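Local atomic coordinates of Lmo0488 protein (Listeria monocytogenes serovar 1/2a, PDB entry 5TED), a protein that activates transcription of protocatechuate biosynthesis genes in response to shikimate, which its effector-binding domain, the part present here, binds. Residues Asn4-Phe9 against Thr35-Gln40; Ile59-Glu64 against His175-Tyr180; Val83-Pro88 against His162-Val167. One frame throughout, in Å; residues are numbered along the deposited sequence.

Contact 1: Asn4-Phe9 against Thr35-Gln40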
loop_
_atom_site.group_PDB
_atom_site.type_symbol
_atom_site.label_atom_id
_atom_site.label_comp_id
_atom_site.label_asym_id
_atom_site.label_seq_id
_atom_site.Cartn_x
_atom_site.Cartn_y
_atom_site.Cartn_z
ATOM N N ASN A 4 -6.402 24.260 1.705
ATOM C CA ASN A 4 -5.915 22.903 1.560
ATOM C C ASN A 4 -6.740 21.957 2.414
ATOM O O ASN A 4 -7.275 22.345 3.453
ATOM C CB ASN A 4 -4.453 22.801 1.983
ATOM C CG ASN A 4 -3.913 21.396 1.830
ATOM O OD1 ASN A 4 -3.702 20.928 0.718
ATOM N ND2 ASN A 4 -3.679 20.716 2.951
ATOM N N ILE A 5 -6.843 20.713 1.955
ATOM C CA ILE A 5 -7.506 19.648 2.694
ATOM C C ILE A 5 -6.506 18.520 2.873
ATOM O O ILE A 5 -5.986 17.974 1.888
ATOM C CB ILE A 5 -8.770 19.131 1.990
ATOM C CG1 ILE A 5 -9.812 20.242 1.890
ATOM C CG2 ILE A 5 -9.310 17.888 2.741
ATOM C CD1 ILE A 5 -10.961 19.919 0.972
ATOM N N ASP A 6 -6.225 18.175 4.121
ATOM C CA ASP A 6 -5.404 17.007 4.408
ATOM C C ASP A 6 -6.338 15.836 4.653
ATOM O O ASP A 6 -7.049 15.795 5.663
ATOM C CB ASP A 6 -4.495 17.249 5.605
ATOM C CG ASP A 6 -3.410 18.251 5.303
ATOM O OD1 ASP A 6 -2.829 18.195 4.189
ATOM O OD2 ASP A 6 -3.151 19.086 6.175
ATOM N N LEU A 7 -6.317 14.872 3.740
ATOM C CA LEU A 7 -7.246 13.750 3.784
ATOM C C LEU A 7 -6.463 12.467 4.019
ATOM O O LEU A 7 -5.616 12.093 3.199
ATOM C CB LEU A 7 -8.028 13.687 2.477
ATOM C CG LEU A 7 -9.017 12.542 2.366
ATOM C CD1 LEU A 7 -10.174 12.781 3.371
ATOM C CD2 LEU A 7 -9.491 12.523 0.919
ATOM N N GLY A 8 -6.766 11.777 5.111
ATOM C CA GLY A 8 -6.162 10.483 5.419
ATOM C C GLY A 8 -7.169 9.371 5.187
ATOM O O GLY A 8 -8.347 9.532 5.490
ATOM N N PHE A 9 -6.698 8.243 4.654
ATOM C CA PHE A 9 -7.635 7.174 4.335
ATOM C C PHE A 9 -6.978 5.798 4.366
ATOM O O PHE A 9 -5.759 5.649 4.225
ATOM C CB PHE A 9 -8.314 7.421 2.985
ATOM C CG PHE A 9 -7.375 7.639 1.823
ATOM C CD1 PHE A 9 -6.867 6.558 1.112
ATOM C CD2 PHE A 9 -7.057 8.929 1.394
ATOM C CE1 PHE A 9 -6.048 6.749 -0.001
ATOM C CE2 PHE A 9 -6.232 9.130 0.286
ATOM C CZ PHE A 9 -5.730 8.046 -0.410
ATOM N N THR A 35 -6.640 22.699 -2.629
ATOM C CA THR A 35 -5.561 21.734 -2.796
ATOM C C THR A 35 -5.716 20.615 -1.775
ATOM O O THR A 35 -6.404 20.768 -0.767
ATOM C CB THR A 35 -4.187 22.388 -2.637
ATOM O OG1 THR A 35 -4.003 22.831 -1.273
ATOM C CG2 THR A 35 -4.116 23.588 -3.561
ATOM N N PHE A 36 -5.064 19.482 -2.041
ATOM C CA PHE A 36 -5.129 18.318 -1.170
ATOM C C PHE A 36 -3.730 17.790 -0.884
ATOM O O PHE A 36 -2.821 17.906 -1.713
ATOM C CB PHE A 36 -5.901 17.152 -1.789
ATOM C CG PHE A 36 -7.380 17.348 -1.903
ATOM C CD1 PHE A 36 -7.924 18.054 -2.963
ATOM C CD2 PHE A 36 -8.234 16.753 -0.985
ATOM C CE1 PHE A 36 -9.301 18.199 -3.087
ATOM C CE2 PHE A 36 -9.607 16.885 -1.109
ATOM C CZ PHE A 36 -10.135 17.608 -2.161
ATOM N N SER A 37 -3.584 17.166 0.281
ATOM C CA SER A 37 -2.527 16.195 0.534
ATOM C C SER A 37 -3.190 14.910 1.007
ATOM O O SER A 37 -4.171 14.963 1.754
ATOM C CB SER A 37 -1.518 16.713 1.554
ATOM O OG SER A 37 -0.527 17.488 0.891
ATOM N N PHE A 38 -2.729 13.774 0.482
ATOM C CA PHE A 38 -3.365 12.480 0.700
ATOM C C PHE A 38 -2.459 11.567 1.512
ATOM O O PHE A 38 -1.306 11.336 1.130
ATOM C CB PHE A 38 -3.689 11.817 -0.635
ATOM C CG PHE A 38 -4.568 12.644 -1.509
ATOM C CD1 PHE A 38 -5.900 12.808 -1.193
ATOM C CD2 PHE A 38 -4.057 13.273 -2.635
ATOM C CE1 PHE A 38 -6.722 13.569 -1.990
ATOM C CE2 PHE A 38 -4.863 14.055 -3.425
ATOM C CZ PHE A 38 -6.217 14.191 -3.104
ATOM N N PHE A 39 -2.993 11.009 2.591
ATOM C CA PHE A 39 -2.253 10.111 3.470
ATOM C C PHE A 39 -2.926 8.740 3.494
ATOM O O PHE A 39 -4.153 8.654 3.417
ATOM C CB PHE A 39 -2.170 10.718 4.867
ATOM C CG PHE A 39 -1.616 12.111 4.861
ATOM C CD1 PHE A 39 -2.445 13.202 4.618
ATOM C CD2 PHE A 39 -0.260 12.331 5.044
ATOM C CE1 PHE A 39 -1.934 14.496 4.589
ATOM C CE2 PHE A 39 0.258 13.631 5.016
ATOM C CZ PHE A 39 -0.580 14.707 4.790
ATOM N N GLN A 40 -2.118 7.668 3.565
ATOM C CA GLN A 40 -2.597 6.285 3.528
ATOM C C GLN A 40 -2.176 5.553 4.800
ATOM O O GLN A 40 -1.061 5.752 5.293
ATOM C CB GLN A 40 -2.043 5.555 2.293
ATOM C CG GLN A 40 -2.532 6.116 0.944
ATOM C CD GLN A 40 -1.869 7.418 0.560
ATOM O OE1 GLN A 40 -0.641 7.482 0.408
ATOM N NE2 GLN A 40 -2.680 8.480 0.406
HETATM O O HOH W 1 -1.220 19.975 0.074
#

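Contact 2: Ile59-Glu64 against His175-Tyr180. With SKM ((3R,4S,5R)-3,4,5-trihydroxycyclohex-1-ene-1-carboxylic acid), chain D.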
loop_
_atom_site.group_PDB
_atom_site.type_symbol
_atom_site.label_atom_id
_atom_site.label_comp_id
_atom_site.label_asym_id
_atom_site.label_seq_id
_atom_site.Cartn_x
_atom_site.Cartn_y
_atom_site.Cartn_z
ATOM N N ILE A 59 -11.096 8.835 6.015
ATOM C CA ILE A 59 -11.974 7.783 5.532
ATOM C C ILE A 59 -11.444 6.473 6.097
ATOM O O ILE A 59 -10.324 6.057 5.755
ATOM C CB ILE A 59 -12.016 7.736 3.995
ATOM C CG1 ILE A 59 -12.519 9.085 3.433
ATOM C CG2 ILE A 59 -12.877 6.541 3.540
ATOM C CD1 ILE A 59 -12.443 9.202 1.892
ATOM N N CYS A 60 -12.232 5.822 6.955
ATOM C CA CYS A 60 -11.695 4.670 7.680
ATOM C C CYS A 60 -12.835 3.832 8.266
ATOM O O CYS A 60 -14.019 4.080 8.008
ATOM C CB CYS A 60 -10.717 5.131 8.774
ATOM S SG CYS A 60 -11.510 6.075 10.086
ATOM N N SER A 61 -12.460 2.816 9.049
ATOM C CA SER A 61 -13.417 1.949 9.725
ATOM C C SER A 61 -13.974 2.641 10.963
ATOM O O SER A 61 -13.322 3.494 11.577
ATOM C CB SER A 61 -12.765 0.626 10.154
ATOM O OG SER A 61 -12.312 -0.123 9.028
ATOM N N TYR A 62 -15.189 2.261 11.331
ATOM C CA TYR A 62 -15.746 2.699 12.603
ATOM C C TYR A 62 -14.929 2.129 13.758
ATOM O O TYR A 62 -14.462 0.988 13.703
ATOM C CB TYR A 62 -17.202 2.251 12.712
ATOM C CG TYR A 62 -17.876 2.642 14.011
ATOM C CD1 TYR A 62 -18.269 3.954 14.243
ATOM C CD2 TYR A 62 -18.131 1.700 14.999
ATOM C CE1 TYR A 62 -18.890 4.324 15.428
ATOM C CE2 TYR A 62 -18.762 2.063 16.192
ATOM C CZ TYR A 62 -19.133 3.375 16.394
ATOM O OH TYR A 62 -19.745 3.750 17.564
ATOM N N VAL A 63 -14.772 2.917 14.820
ATOM C CA VAL A 63 -14.057 2.486 16.015
ATOM C C VAL A 63 -14.934 2.788 17.217
ATOM O O VAL A 63 -15.359 3.929 17.409
ATOM C CB VAL A 63 -12.682 3.176 16.157
ATOM C CG1 VAL A 63 -11.990 2.720 17.449
ATOM C CG2 VAL A 63 -11.811 2.866 14.973
ATOM N N GLU A 64 -15.204 1.768 18.028
ATOM C CA GLU A 64 -16.040 1.966 19.197
ATOM C C GLU A 64 -15.309 2.780 20.258
ATOM O O GLU A 64 -14.075 2.781 20.334
ATOM C CB GLU A 64 -16.486 0.617 19.760
ATOM C CG GLU A 64 -17.848 0.213 19.257
ATOM C CD GLU A 64 -18.309 -1.107 19.824
ATOM O OE1 GLU A 64 -18.015 -1.387 21.007
ATOM O OE2 GLU A 64 -18.965 -1.864 19.081
ATOM N N HIS A 175 -22.386 -10.215 6.885
ATOM C CA HIS A 175 -22.468 -8.950 7.603
ATOM C C HIS A 175 -21.832 -7.848 6.763
ATOM O O HIS A 175 -20.901 -8.084 5.987
ATOM C CB HIS A 175 -21.812 -9.030 8.993
ATOM C CG HIS A 175 -22.588 -9.843 9.991
ATOM N ND1 HIS A 175 -23.654 -9.333 10.704
ATOM C CD2 HIS A 175 -22.452 -11.130 10.396
ATOM C CE1 HIS A 175 -24.139 -10.269 11.502
ATOM N NE2 HIS A 175 -23.427 -11.368 11.336
ATOM N N ASP A 176 -22.348 -6.637 6.941
ATOM C CA ASP A 176 -21.954 -5.499 6.130
ATOM C C ASP A 176 -20.638 -4.913 6.626
ATOM O O ASP A 176 -20.395 -4.824 7.832
ATOM C CB ASP A 176 -23.055 -4.442 6.150
ATOM C CG ASP A 176 -24.373 -4.984 5.640
ATOM O OD1 ASP A 176 -24.507 -5.139 4.407
ATOM O OD2 ASP A 176 -25.261 -5.276 6.474
ATOM N N ARG A 177 -19.767 -4.573 5.688
ATOM C CA ARG A 177 -18.518 -3.865 5.965
ATOM C C ARG A 177 -18.746 -2.432 5.497
ATOM O O ARG A 177 -18.766 -2.168 4.300
ATOM C CB ARG A 177 -17.340 -4.511 5.224
ATOM C CG ARG A 177 -15.937 -4.005 5.607
ATOM C CD ARG A 177 -15.720 -2.516 5.232
ATOM N NE ARG A 177 -14.301 -2.164 5.109
ATOM C CZ ARG A 177 -13.533 -1.716 6.103
ATOM N NH1 ARG A 177 -14.038 -1.547 7.320
ATOM N NH2 ARG A 177 -12.257 -1.413 5.871
ATOM N N PHE A 178 -18.950 -1.515 6.437
ATOM C CA PHE A 178 -19.130 -0.108 6.110
ATOM C C PHE A 178 -17.828 0.653 6.317
ATOM O O PHE A 178 -17.002 0.285 7.159
ATOM C CB PHE A 178 -20.228 0.526 6.958
ATOM C CG PHE A 178 -21.603 0.066 6.596
ATOM C CD1 PHE A 178 -22.220 0.511 5.438
ATOM C CD2 PHE A 178 -22.278 -0.824 7.413
ATOM C CE1 PHE A 178 -23.490 0.077 5.111
ATOM C CE2 PHE A 178 -23.544 -1.258 7.091
ATOM C CZ PHE A 178 -24.152 -0.812 5.942
ATOM N N ILE A 179 -17.665 1.719 5.535
ATOM C CA ILE A 179 -16.535 2.638 5.634
ATOM C C ILE A 179 -17.087 4.042 5.844
ATOM O O ILE A 179 -18.083 4.426 5.216
ATOM C CB ILE A 179 -15.654 2.565 4.369
ATOM C CG1 ILE A 179 -14.928 1.213 4.314
ATOM C CG2 ILE A 179 -14.671 3.751 4.308
ATOM C CD1 ILE A 179 -14.211 0.965 3.024
ATOM N N TYR A 180 -16.432 4.814 6.709
ATOM C CA TYR A 180 -16.988 6.055 7.227
ATOM C C TYR A 180 -16.091 7.238 6.912
ATOM O O TYR A 180 -14.872 7.104 6.809
ATOM C CB TYR A 180 -17.182 5.973 8.746
ATOM C CG TYR A 180 -18.164 4.913 9.127
ATOM C CD1 TYR A 180 -17.782 3.572 9.178
ATOM C CD2 TYR A 180 -19.483 5.234 9.417
ATOM C CE1 TYR A 180 -18.684 2.576 9.516
ATOM C CE2 TYR A 180 -20.401 4.237 9.750
ATOM C CZ TYR A 180 -19.990 2.918 9.799
ATOM O OH TYR A 180 -20.891 1.936 10.139
HETATM O O12 SKM D . -6.407 -1.820 3.971
HETATM C C8 SKM D . -6.378 -2.841 4.964
HETATM C C6 SKM D . -5.785 -2.404 6.121
HETATM O O7 SKM D . -5.767 -3.427 7.116
HETATM C C5 SKM D . -6.559 -1.122 6.818
HETATM C C4 SKM D . -8.000 -1.345 6.980
HETATM C C1 SKM D . -8.841 -0.506 7.954
HETATM O O2 SKM D . -8.254 0.117 8.885
HETATM O O3 SKM D . -10.103 -0.461 7.833
HETATM C C10 SKM D . -8.721 -2.445 6.063
HETATM C C9 SKM D . -7.956 -3.356 5.268
HETATM O O11 SKM D . -8.595 -3.521 4.065
HETATM O O HOH W 2 -16.243 0.119 9.874
#

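Contact 3: Val83-Pro88 against His162-Val167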
loop_
_atom_site.group_PDB
_atom_site.type_symbol
_atom_site.label_atom_id
_atom_site.label_comp_id
_atom_site.label_asym_id
_atom_site.label_seq_id
_atom_site.Cartn_x
_atom_site.Cartn_y
_atom_site.Cartn_z
ATOM N N VAL A 83 -8.057 -17.521 -2.145
ATOM C CA VAL A 83 -7.236 -18.713 -2.029
ATOM C C VAL A 83 -6.406 -18.829 -3.290
ATOM O O VAL A 83 -6.773 -18.289 -4.338
ATOM C CB VAL A 83 -8.098 -19.990 -1.808
ATOM C CG1 VAL A 83 -9.017 -19.810 -0.603
ATOM C CG2 VAL A 83 -8.921 -20.320 -3.051
ATOM N N ALA A 84 -5.266 -19.513 -3.185
ATOM C CA ALA A 84 -4.464 -19.734 -4.379
ATOM C C ALA A 84 -5.294 -20.491 -5.412
ATOM O O ALA A 84 -6.225 -21.227 -5.079
ATOM C CB ALA A 84 -3.182 -20.500 -4.045
ATOM N N GLU A 85 -4.948 -20.308 -6.682
ATOM C CA GLU A 85 -5.794 -20.823 -7.749
ATOM C C GLU A 85 -5.850 -22.347 -7.783
ATOM O O GLU A 85 -6.770 -22.900 -8.386
ATOM C CB GLU A 85 -5.332 -20.216 -9.081
ATOM C CG GLU A 85 -3.983 -20.683 -9.588
ATOM C CD GLU A 85 -3.578 -19.986 -10.882
ATOM O OE1 GLU A 85 -2.414 -20.148 -11.297
ATOM O OE2 GLU A 85 -4.410 -19.257 -11.470
ATOM N N ASN A 86 -4.933 -23.043 -7.113
ATOM C CA ASN A 86 -4.980 -24.500 -7.052
ATOM C C ASN A 86 -5.273 -25.004 -5.647
ATOM O O ASN A 86 -5.066 -26.187 -5.356
ATOM C CB ASN A 86 -3.676 -25.096 -7.576
ATOM C CG ASN A 86 -3.474 -24.819 -9.050
ATOM O OD1 ASN A 86 -4.425 -24.871 -9.835
ATOM N ND2 ASN A 86 -2.241 -24.494 -9.433
ATOM N N HIS A 87 -5.759 -24.126 -4.776
ATOM C CA HIS A 87 -6.110 -24.502 -3.421
ATOM C C HIS A 87 -7.326 -25.430 -3.431
ATOM O O HIS A 87 -8.184 -25.340 -4.318
ATOM C CB HIS A 87 -6.406 -23.242 -2.598
ATOM C CG HIS A 87 -6.513 -23.482 -1.125
ATOM N ND1 HIS A 87 -7.678 -23.907 -0.521
ATOM C CD2 HIS A 87 -5.610 -23.318 -0.127
ATOM C CE1 HIS A 87 -7.480 -24.020 0.781
ATOM N NE2 HIS A 87 -6.235 -23.662 1.048
ATOM N N PRO A 88 -7.420 -26.348 -2.468
ATOM C CA PRO A 88 -8.613 -27.209 -2.414
ATOM C C PRO A 88 -9.917 -26.434 -2.402
ATOM O O PRO A 88 -10.908 -26.922 -2.945
ATOM C CB PRO A 88 -8.416 -27.997 -1.116
ATOM C CG PRO A 88 -6.930 -28.060 -0.951
ATOM C CD PRO A 88 -6.413 -26.729 -1.467
ATOM N N HIS A 162 -6.077 -9.965 -10.842
ATOM C CA HIS A 162 -4.803 -9.989 -11.549
ATOM C C HIS A 162 -3.732 -10.787 -10.818
ATOM O O HIS A 162 -2.565 -10.774 -11.226
ATOM C CB HIS A 162 -4.355 -8.556 -11.817
ATOM C CG HIS A 162 -5.428 -7.732 -12.450
ATOM N ND1 HIS A 162 -5.946 -8.020 -13.694
ATOM C CD2 HIS A 162 -6.139 -6.680 -11.978
ATOM C CE1 HIS A 162 -6.906 -7.155 -13.978
ATOM N NE2 HIS A 162 -7.043 -6.333 -12.952
ATOM N N TYR A 163 -4.106 -11.515 -9.777
ATOM C CA TYR A 163 -3.225 -12.466 -9.125
ATOM C C TYR A 163 -3.737 -13.876 -9.384
ATOM O O TYR A 163 -4.879 -14.077 -9.800
ATOM C CB TYR A 163 -3.130 -12.195 -7.617
ATOM C CG TYR A 163 -2.447 -10.890 -7.277
ATOM C CD1 TYR A 163 -3.122 -9.683 -7.406
ATOM C CD2 TYR A 163 -1.148 -10.865 -6.791
ATOM C CE1 TYR A 163 -2.522 -8.484 -7.086
ATOM C CE2 TYR A 163 -0.525 -9.653 -6.461
ATOM C CZ TYR A 163 -1.226 -8.468 -6.619
ATOM O OH TYR A 163 -0.655 -7.251 -6.299
ATOM N N ASN A 164 -2.869 -14.856 -9.154
ATOM C CA ASN A 164 -3.212 -16.260 -9.397
ATOM C C ASN A 164 -4.020 -16.796 -8.217
ATOM O O ASN A 164 -3.587 -17.682 -7.473
ATOM C CB ASN A 164 -1.950 -17.083 -9.602
ATOM C CG ASN A 164 -1.078 -16.539 -10.692
ATOM O OD1 ASN A 164 -1.570 -16.123 -11.732
ATOM N ND2 ASN A 164 0.234 -16.547 -10.468
ATOM N N VAL A 165 -5.229 -16.241 -8.060
ATOM C CA VAL A 165 -6.092 -16.554 -6.925
ATOM C C VAL A 165 -7.530 -16.723 -7.398
ATOM O O VAL A 165 -7.939 -16.191 -8.435
ATOM C CB VAL A 165 -6.034 -15.467 -5.819
ATOM C CG1 VAL A 165 -4.620 -15.321 -5.257
ATOM C CG2 VAL A 165 -6.533 -14.122 -6.361
ATOM N N LYS A 166 -8.294 -17.480 -6.623
ATOM C CA LYS A 166 -9.730 -17.632 -6.807
ATOM C C LYS A 166 -10.428 -16.847 -5.710
ATOM O O LYS A 166 -10.096 -17.016 -4.533
ATOM C CB LYS A 166 -10.127 -19.111 -6.738
ATOM C CG LYS A 166 -11.624 -19.382 -6.713
ATOM C CD LYS A 166 -12.292 -19.037 -8.034
ATOM C CE LYS A 166 -13.727 -19.567 -8.096
ATOM N NZ LYS A 166 -13.798 -21.046 -8.315
ATOM N N VAL A 167 -11.399 -16.011 -6.080
ATOM C CA VAL A 167 -12.138 -15.205 -5.113
ATOM C C VAL A 167 -13.461 -15.904 -4.830
ATOM O O VAL A 167 -14.234 -16.184 -5.757
ATOM C CB VAL A 167 -12.358 -13.766 -5.625
ATOM C CG1 VAL A 167 -13.192 -12.957 -4.635
ATOM C CG2 VAL A 167 -11.028 -13.065 -5.885
#

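Contact 1: Asn4-Phe9 against Thr35-Gln40
The beta-alpha-beta unit that opens this effector-binding domain brings strands 4-10 and 35-41 together as parallel neighbours, with helix 17-26 making the crossover between them. Five backbone hydrogen bonds zip the strands, from Thr-35 O to Phe-9 N through the N-H and C=O of Ile-5, Leu-7, Ser-37 and Phe-39. The straightest bond lies mid-ladder, where Leu-7 N meets Ser-37 O at 2.9 Å almost along the C=O axis (172° at the hydrogen).

The face bearing Asn-4, Asp-6, Thr-35 and Ser-37 is largely polar, though Phe-39 also lies on it. With CG anti to its backbone N (chi1 -179°), Asn-4 crosses Thr-35 so that OD1 receives Thr-35 OG1 at 2.8 Å on an in-plane lone pair. A water 2.7 Å from Ser-37 OG also donates to Asn-4 OD1, while Asn-4 ND2 makes a weak bond to Asp-6 OD1.

The other face is mostly apolar. Ile-5 lies alongside the Phe-36 ring, CB to CD2 at 3.8 Å, and helix 191-208 packs over Ile-5. Helix 17-26 meets Phe-36 and Phe-38. Gln-40 is the exception, its OE1 bonded to backbone N-H groups of Glu-136 and Glu-137 of the second subunit. Phe-9 holds CG in the crowded position (chi1 54°), which swings its ring across the neighbouring strand until Phe-39 O stands 3.5 Å above one face, toward the rim.

Contact 2: Ile59-Glu64 against His175-Tyr180
Ser-61 OG works both ways: it donates to the shikimate carboxylate oxygen O3 at 2.5 Å and accepts from Arg-177 NH1 at 2.8 Å. Arg-177 NH2 also reaches shikimate O3, at 3.1 Å and nearly straight (166°), so both residues grip one carboxylate oxygen. Ser-61 OG and shikimate O3 both lie at the guanidinium edge, in its plane, while Ile-179 CG1 lies over the rim of one face. Arg-177 NE is bonded to Gln-77 OE1, which helps fix the group's rotation, and the positive charge probably polarises the serine hydroxyl toward the ligand.

Behind this site the backbone is satisfied by a reciprocal antiparallel pair, Cys-60 N to Tyr-180 O at 2.9 Å and Tyr-180 N to Cys-60 O at 2.8 Å. Past it the chains diverge, and a water accepts from Tyr-62 N and donates to Phe-178 O. Ser-61 N is hydrogen-bonded to Thr-43 OG1. Tyr-62 turns its ring edge to the face of Tyr-180, planes 51° apart, and Ile-59 CG2 presses tightly on Ile-179 CG2 at 3.4 Å. Antiparallel neighbours whose Ser-61 and Arg-177 jointly hold an effector carboxylate are consistent with the cleft between the two subdomains of the periplasmic-binding-protein fold of LysR-type regulators.

Contact 3: Val83-Pro88 against His162-Val167
Lys-166 NZ has three partners: a salt bridge to Asp-93 OD1 and hydrogen bonds to the carbonyl oxygens of Tyr-92 and Ala-90. The side chain is thereby tied to the segment that follows Pro-88, while its backbone forms an antiparallel hydrogen-bonded pair with Val-83. Lys-166 N donates to Val-83 O at 2.9 Å, nearly along the C=O axis, and Val-83 N returns a longer bond to Lys-166 O at 3.2 Å.

Next, Ala-84 and Val-165 form a non-hydrogen-bonded pair, their side chains diverging. Beyond it the pairing frays: Glu-85 N reaches Asn-164 O at 3.1 Å, but the bond is bent (135°) and the donor sits above the carbonyl plane. An inverse gamma turn centred on Asn-164 and a type I turn from Ala-84 to His-87 peel both chains away. Glu-85 CG takes the crowded position between N and C (chi1 69°), and the chain beyond extends beside Asn-164, OE1 3.5 Å from Asn-164 CB, with carboxylate and amide planes 24° apart.

The contact marks the end of the pairing between strands 69-84 and 165-170. Val-165 packs on Val-142 and Val-145 of helix 138-146 and on Val-82 of strand 69-84, while Val-83 meets Ile-151.

Overall arrangement
From the N terminus, contact 1 closes first, joining strands 4-10 and 35-41 after the helix 17-26 crossover. The chain then enters strand 57-60, which pairs with the other edge of strand 4-10 and opens contact 2. That contact closes only at strand 177-184, more than a hundred residues later, and contact 3 is nested inside its loop: strand 69-84 runs out to Ala-84 and meets strand 165-170. Contacts 1 and 3 lie on opposite sides of the chain's centre, their centres about 34 Å apart, and both touch the second subunit. Contact 2 sits near the chain's centre at the shikimate site, and one mixed sheet reaches all three.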